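Long-range contact in SVP1-like protein 2 (Kluyveromyces lactis, PDB 4EXV), which probably binds phosphoinositides at membranes as a seven-bladed beta-propeller of the PROPPIN family, a group linked to autophagy: residues A[229-241]-A[249-261]. Numbering follows the deposited sequence.
Sequences DMRWSPDGSKLAV and HVFEVFNDAENKR. With SO4 (sulfate ion), chain C.
V241 and H249 pair near the turn of an antiparallel hairpin that illustrates how a propeller blade pairs its middle strands. They form a hydrogen-bonded pair, H249 N to V241 O at 2.7 Å, and two residues on L239 and F251 repeat it, F251 N reaching L239 O at 2.9 Å. With CG anti to the carbonyl carbon (chi1 -59°), F251 turns its ring edge to V241, CE2 lying 3.6 Å from V241 CG2. At the open end, S237 O accepts a nearly straight bond from F254 N at 3.2 Å and a weak one from V253 N. V253 then sets CG2 obliquely against the W232 ring, 3.7 Å from CZ3, while L239 CD1 rests on one face of that indole, toward its rim; the indole NE1 bonds to R186 O. Beyond, the capping box of N255 and E258 starts the short helix 256-260. Back at the turn end, H249 NE2 donates to sulfate O2 at 2.8 Å, the anion lying off the imidazole edge; K245 and T247 also hold this sulfate, which probably comes from the crystallisation liquor and may mimic a phosphoinositide phosphate. Replacing H249 by an alanine would remove the imidazole and probably leave the anion without one of its donors. Strands 227-232 and 280-283 flank the hairpin to complete the four-stranded blade; I204 of strand 203-208 packs against L239 and F251, and W297 of strand 294-299 against A240.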
loop_
_atom_site.group_PDB
_atom_site.type_symbol
_atom_site.label_atom_id
_atom_site.label_comp_id
_atom_site.label_asym_id
_atom_site.label_seq_id
_atom_site.Cartn_x
_atom_site.Cartn_y
_atom_site.Cartn_z
ATOM N N ASP A 229 -5.372 5.958 -4.150
ATOM C CA ASP A 229 -4.752 4.665 -3.879
ATOM C C ASP A 229 -4.457 3.852 -5.141
ATOM O O ASP A 229 -5.082 4.036 -6.192
ATOM C CB ASP A 229 -5.632 3.846 -2.932
ATOM C CG ASP A 229 -4.859 2.768 -2.208
ATOM O OD1 ASP A 229 -3.613 2.865 -2.150
ATOM O OD2 ASP A 229 -5.499 1.825 -1.690
ATOM N N MET A 230 -3.489 2.951 -5.010
ATOM C CA MET A 230 -3.165 1.980 -6.030
ATOM C C MET A 230 -2.924 0.663 -5.320
ATOM O O MET A 230 -2.443 0.657 -4.187
ATOM C CB MET A 230 -1.888 2.384 -6.769
ATOM C CG MET A 230 -1.852 3.815 -7.309
ATOM S SD MET A 230 -0.212 4.179 -7.989
ATOM C CE MET A 230 -0.587 4.271 -9.728
ATOM N N ARG A 231 -3.256 -0.457 -5.965
ATOM C CA ARG A 231 -2.860 -1.764 -5.431
ATOM C C ARG A 231 -2.762 -2.874 -6.467
ATOM O O ARG A 231 -3.473 -2.863 -7.461
ATOM C CB ARG A 231 -3.748 -2.188 -4.259
ATOM C CG ARG A 231 -2.908 -2.788 -3.144
ATOM C CD ARG A 231 -3.633 -2.888 -1.843
ATOM N NE ARG A 231 -3.954 -1.585 -1.261
ATOM C CZ ARG A 231 -3.152 -0.895 -0.453
ATOM N NH1 ARG A 231 -1.955 -1.371 -0.140
ATOM N NH2 ARG A 231 -3.550 0.272 0.049
ATOM N N TRP A 232 -1.870 -3.831 -6.233
ATOM C CA TRP A 232 -1.707 -4.948 -7.159
ATOM C C TRP A 232 -2.596 -6.137 -6.775
ATOM O O TRP A 232 -2.957 -6.309 -5.609
ATOM C CB TRP A 232 -0.235 -5.389 -7.241
ATOM C CG TRP A 232 0.737 -4.330 -7.754
ATOM C CD1 TRP A 232 1.189 -3.224 -7.079
ATOM C CD2 TRP A 232 1.382 -4.300 -9.035
ATOM N NE1 TRP A 232 2.063 -2.504 -7.865
ATOM C CE2 TRP A 232 2.199 -3.144 -9.066
ATOM C CE3 TRP A 232 1.343 -5.134 -10.160
ATOM C CZ2 TRP A 232 2.972 -2.807 -10.177
ATOM C CZ3 TRP A 232 2.104 -4.798 -11.259
ATOM C CH2 TRP A 232 2.909 -3.640 -11.260
ATOM N N SER A 233 -2.950 -6.946 -7.770
ATOM C CA SER A 233 -3.667 -8.190 -7.533
ATOM C C SER A 233 -2.697 -9.243 -7.003
ATOM O O SER A 233 -1.487 -9.150 -7.226
ATOM C CB SER A 233 -4.372 -8.672 -8.811
ATOM O OG SER A 233 -3.460 -8.914 -9.874
ATOM N N PRO A 234 -3.220 -10.248 -6.283
ATOM C CA PRO A 234 -2.293 -11.230 -5.699
ATOM C C PRO A 234 -1.370 -11.775 -6.776
ATOM O O PRO A 234 -0.159 -11.924 -6.566
ATOM C CB PRO A 234 -3.230 -12.328 -5.205
ATOM C CG PRO A 234 -4.545 -11.641 -5.012
ATOM C CD PRO A 234 -4.635 -10.601 -6.056
ATOM N N ASP A 235 -1.999 -12.087 -7.911
ATOM C CA ASP A 235 -1.383 -12.374 -9.204
ATOM C C ASP A 235 -0.107 -11.624 -9.483
ATOM O O ASP A 235 0.903 -12.212 -9.830
ATOM C CB ASP A 235 -2.351 -11.918 -10.293
ATOM C CG ASP A 235 -2.796 -13.040 -11.162
ATOM O OD1 ASP A 235 -2.517 -14.196 -10.784
ATOM O OD2 ASP A 235 -3.439 -12.777 -12.202
ATOM N N GLY A 236 -0.192 -10.302 -9.386
ATOM C CA GLY A 236 0.877 -9.435 -9.819
ATOM C C GLY A 236 0.632 -8.948 -11.229
ATOM O O GLY A 236 1.407 -8.159 -11.770
ATOM N N SER A 237 -0.471 -9.419 -11.809
ATOM C CA SER A 237 -0.798 -9.203 -13.222
ATOM C C SER A 237 -1.527 -7.888 -13.461
ATOM O O SER A 237 -1.457 -7.311 -14.544
ATOM C CB SER A 237 -1.700 -10.334 -13.712
ATOM O OG SER A 237 -2.839 -10.425 -12.883
ATOM N N LYS A 238 -2.249 -7.430 -12.444
ATOM C CA LYS A 238 -3.107 -6.267 -12.594
ATOM C C LYS A 238 -2.897 -5.232 -11.505
ATOM O O LYS A 238 -2.370 -5.540 -10.429
ATOM C CB LYS A 238 -4.571 -6.703 -12.632
ATOM C CG LYS A 238 -4.792 -7.850 -13.573
ATOM C CD LYS A 238 -6.259 -8.021 -13.917
ATOM C CE LYS A 238 -6.535 -9.470 -14.311
ATOM N NZ LYS A 238 -5.476 -10.021 -15.225
ATOM N N LEU A 239 -3.330 -4.009 -11.802
ATOM C CA LEU A 239 -3.213 -2.899 -10.870
ATOM C C LEU A 239 -4.476 -2.046 -10.824
ATOM O O LEU A 239 -4.981 -1.609 -11.849
ATOM C CB LEU A 239 -2.028 -2.029 -11.255
ATOM C CG LEU A 239 -1.762 -0.837 -10.352
ATOM C CD1 LEU A 239 -0.943 -1.277 -9.147
ATOM C CD2 LEU A 239 -1.018 0.190 -11.173
ATOM N N ALA A 240 -4.980 -1.811 -9.622
ATOM C CA ALA A 240 -6.159 -0.982 -9.443
ATOM C C ALA A 240 -5.707 0.400 -9.046
ATOM O O ALA A 240 -4.656 0.554 -8.442
ATOM C CB ALA A 240 -7.064 -1.558 -8.382
ATOM N N VAL A 241 -6.503 1.400 -9.401
ATOM C CA VAL A 241 -6.139 2.790 -9.187
ATOM C C VAL A 241 -7.390 3.635 -8.980
ATOM O O VAL A 241 -8.383 3.475 -9.701
ATOM C CB VAL A 241 -5.365 3.357 -10.392
ATOM C CG1 VAL A 241 -5.179 4.854 -10.239
ATOM C CG2 VAL A 241 -4.030 2.633 -10.569
ATOM N N HIS A 249 -9.852 2.403 -11.722
ATOM C CA HIS A 249 -9.278 1.874 -12.951
ATOM C C HIS A 249 -8.550 0.579 -12.660
ATOM O O HIS A 249 -7.822 0.488 -11.668
ATOM C CB HIS A 249 -8.273 2.860 -13.575
ATOM C CG HIS A 249 -8.878 4.157 -14.020
ATOM N ND1 HIS A 249 -9.288 4.382 -15.320
ATOM C CD2 HIS A 249 -9.127 5.303 -13.341
ATOM C CE1 HIS A 249 -9.771 5.609 -15.417
ATOM N NE2 HIS A 249 -9.685 6.187 -14.231
ATOM N N VAL A 250 -8.734 -0.411 -13.536
ATOM C CA VAL A 250 -7.867 -1.591 -13.557
ATOM C C VAL A 250 -7.010 -1.638 -14.823
ATOM O O VAL A 250 -7.506 -1.442 -15.921
ATOM C CB VAL A 250 -8.671 -2.892 -13.486
ATOM C CG1 VAL A 250 -7.729 -4.083 -13.469
ATOM C CG2 VAL A 250 -9.587 -2.882 -12.271
ATOM N N PHE A 251 -5.722 -1.906 -14.654
ATOM C CA PHE A 251 -4.798 -2.024 -15.774
ATOM C C PHE A 251 -4.254 -3.438 -15.869
ATOM O O PHE A 251 -3.983 -4.071 -14.845
ATOM C CB PHE A 251 -3.631 -1.060 -15.589
ATOM C CG PHE A 251 -4.050 0.371 -15.479
ATOM C CD1 PHE A 251 -4.161 1.167 -16.627
ATOM C CD2 PHE A 251 -4.342 0.928 -14.228
ATOM C CE1 PHE A 251 -4.548 2.490 -16.536
ATOM C CE2 PHE A 251 -4.740 2.258 -14.115
ATOM C CZ PHE A 251 -4.842 3.046 -15.277
ATOM N N GLU A 252 -4.094 -3.942 -17.090
ATOM C CA GLU A 252 -3.427 -5.235 -17.268
ATOM C C GLU A 252 -1.935 -5.049 -17.527
ATOM O O GLU A 252 -1.501 -4.762 -18.651
ATOM C CB GLU A 252 -4.071 -6.062 -18.377
ATOM C CG GLU A 252 -3.483 -7.452 -18.504
ATOM C CD GLU A 252 -4.172 -8.290 -19.574
ATOM O OE1 GLU A 252 -4.120 -7.908 -20.765
ATOM O OE2 GLU A 252 -4.767 -9.333 -19.224
ATOM N N VAL A 253 -1.159 -5.210 -16.461
ATOM C CA VAL A 253 0.283 -5.025 -16.506
ATOM C C VAL A 253 0.958 -6.137 -17.299
ATOM O O VAL A 253 1.741 -5.868 -18.198
ATOM C CB VAL A 253 0.849 -4.968 -15.082
ATOM C CG1 VAL A 253 2.304 -4.538 -15.098
ATOM C CG2 VAL A 253 0.007 -4.022 -14.244
ATOM N N PHE A 254 0.640 -7.383 -16.956
ATOM C CA PHE A 254 1.073 -8.549 -17.723
ATOM C C PHE A 254 -0.112 -9.483 -17.979
ATOM O O PHE A 254 -0.934 -9.691 -17.087
ATOM C CB PHE A 254 2.139 -9.342 -16.964
ATOM C CG PHE A 254 3.241 -8.495 -16.394
ATOM C CD1 PHE A 254 4.312 -8.099 -17.184
ATOM C CD2 PHE A 254 3.219 -8.111 -15.061
ATOM C CE1 PHE A 254 5.329 -7.332 -16.662
ATOM C CE2 PHE A 254 4.233 -7.345 -14.537
ATOM C CZ PHE A 254 5.289 -6.954 -15.340
ATOM N N ASN A 255 -0.194 -10.049 -19.186
ATOM C CA ASN A 255 -1.148 -11.122 -19.465
ATOM C C ASN A 255 -0.603 -12.463 -18.981
ATOM O O ASN A 255 0.486 -12.525 -18.404
ATOM C CB ASN A 255 -1.503 -11.189 -20.946
ATOM C CG ASN A 255 -0.310 -11.527 -21.817
ATOM O OD1 ASN A 255 0.514 -12.367 -21.466
ATOM N ND2 ASN A 255 -0.208 -10.859 -22.964
ATOM N N ASP A 256 -1.349 -13.540 -19.207
ATOM C CA ASP A 256 -0.900 -14.825 -18.695
ATOM C C ASP A 256 0.546 -15.170 -19.090
ATOM O O ASP A 256 1.391 -15.416 -18.233
ATOM C CB ASP A 256 -1.856 -15.950 -19.090
ATOM C CG ASP A 256 -2.230 -16.830 -17.905
ATOM O OD1 ASP A 256 -1.500 -17.818 -17.631
ATOM O OD2 ASP A 256 -3.248 -16.515 -17.237
ATOM N N ALA A 257 0.826 -15.180 -20.388
ATOM C CA ALA A 257 2.146 -15.562 -20.877
ATOM C C ALA A 257 3.244 -14.659 -20.323
ATOM O O ALA A 257 4.274 -15.140 -19.836
ATOM C CB ALA A 257 2.168 -15.559 -22.407
ATOM N N GLU A 258 3.019 -13.349 -20.420
ATOM C CA GLU A 258 3.959 -12.358 -19.905
ATOM C C GLU A 258 4.257 -12.654 -18.426
ATOM O O GLU A 258 5.381 -12.497 -17.952
ATOM C CB GLU A 258 3.401 -10.928 -20.094
ATOM C CG GLU A 258 3.285 -10.469 -21.556
ATOM C CD GLU A 258 2.543 -9.125 -21.751
ATOM O OE1 GLU A 258 1.628 -8.778 -20.964
ATOM O OE2 GLU A 258 2.873 -8.405 -22.716
ATOM N N ASN A 259 3.241 -13.120 -17.710
ATOM C CA ASN A 259 3.358 -13.293 -16.277
ATOM C C ASN A 259 3.977 -14.611 -15.855
ATOM O O ASN A 259 4.805 -14.643 -14.948
ATOM C CB ASN A 259 1.999 -13.132 -15.607
ATOM C CG ASN A 259 2.111 -12.558 -14.208
ATOM O OD1 ASN A 259 3.092 -11.898 -13.886
ATOM N ND2 ASN A 259 1.105 -12.799 -13.375
ATOM N N LYS A 260 3.563 -15.700 -16.492
ATOM C CA LYS A 260 4.103 -17.016 -16.162
ATOM C C LYS A 260 5.538 -17.163 -16.689
ATOM O O LYS A 260 6.198 -18.167 -16.439
ATOM C CB LYS A 260 3.193 -18.149 -16.671
ATOM C CG LYS A 260 1.763 -18.183 -16.085
ATOM C CD LYS A 260 1.304 -19.626 -15.731
ATOM C CE LYS A 260 1.340 -20.608 -16.936
ATOM N NZ LYS A 260 1.628 -22.055 -16.584
ATOM N N ARG A 261 6.010 -16.147 -17.410
ATOM C CA ARG A 261 7.393 -16.085 -17.902
ATOM C C ARG A 261 7.706 -17.069 -19.024
ATOM O O ARG A 261 8.761 -17.705 -19.023
ATOM C CB ARG A 261 8.393 -16.303 -16.764
ATOM C CG ARG A 261 8.068 -15.561 -15.476
ATOM C CD ARG A 261 7.960 -14.059 -15.701
ATOM N NE ARG A 261 9.262 -13.425 -15.910
ATOM C CZ ARG A 261 10.074 -13.059 -14.922
ATOM N NH1 ARG A 261 9.712 -13.281 -13.656
ATOM N NH2 ARG A 261 11.242 -12.478 -15.195
HETATM S S SO4 C . -11.090 9.560 -15.087
HETATM O O1 SO4 C . -12.359 9.938 -14.452
HETATM O O2 SO4 C . -10.218 8.938 -14.079
HETATM O O3 SO4 C . -11.350 8.638 -16.194
HETATM O O4 SO4 C . -10.432 10.750 -15.650
#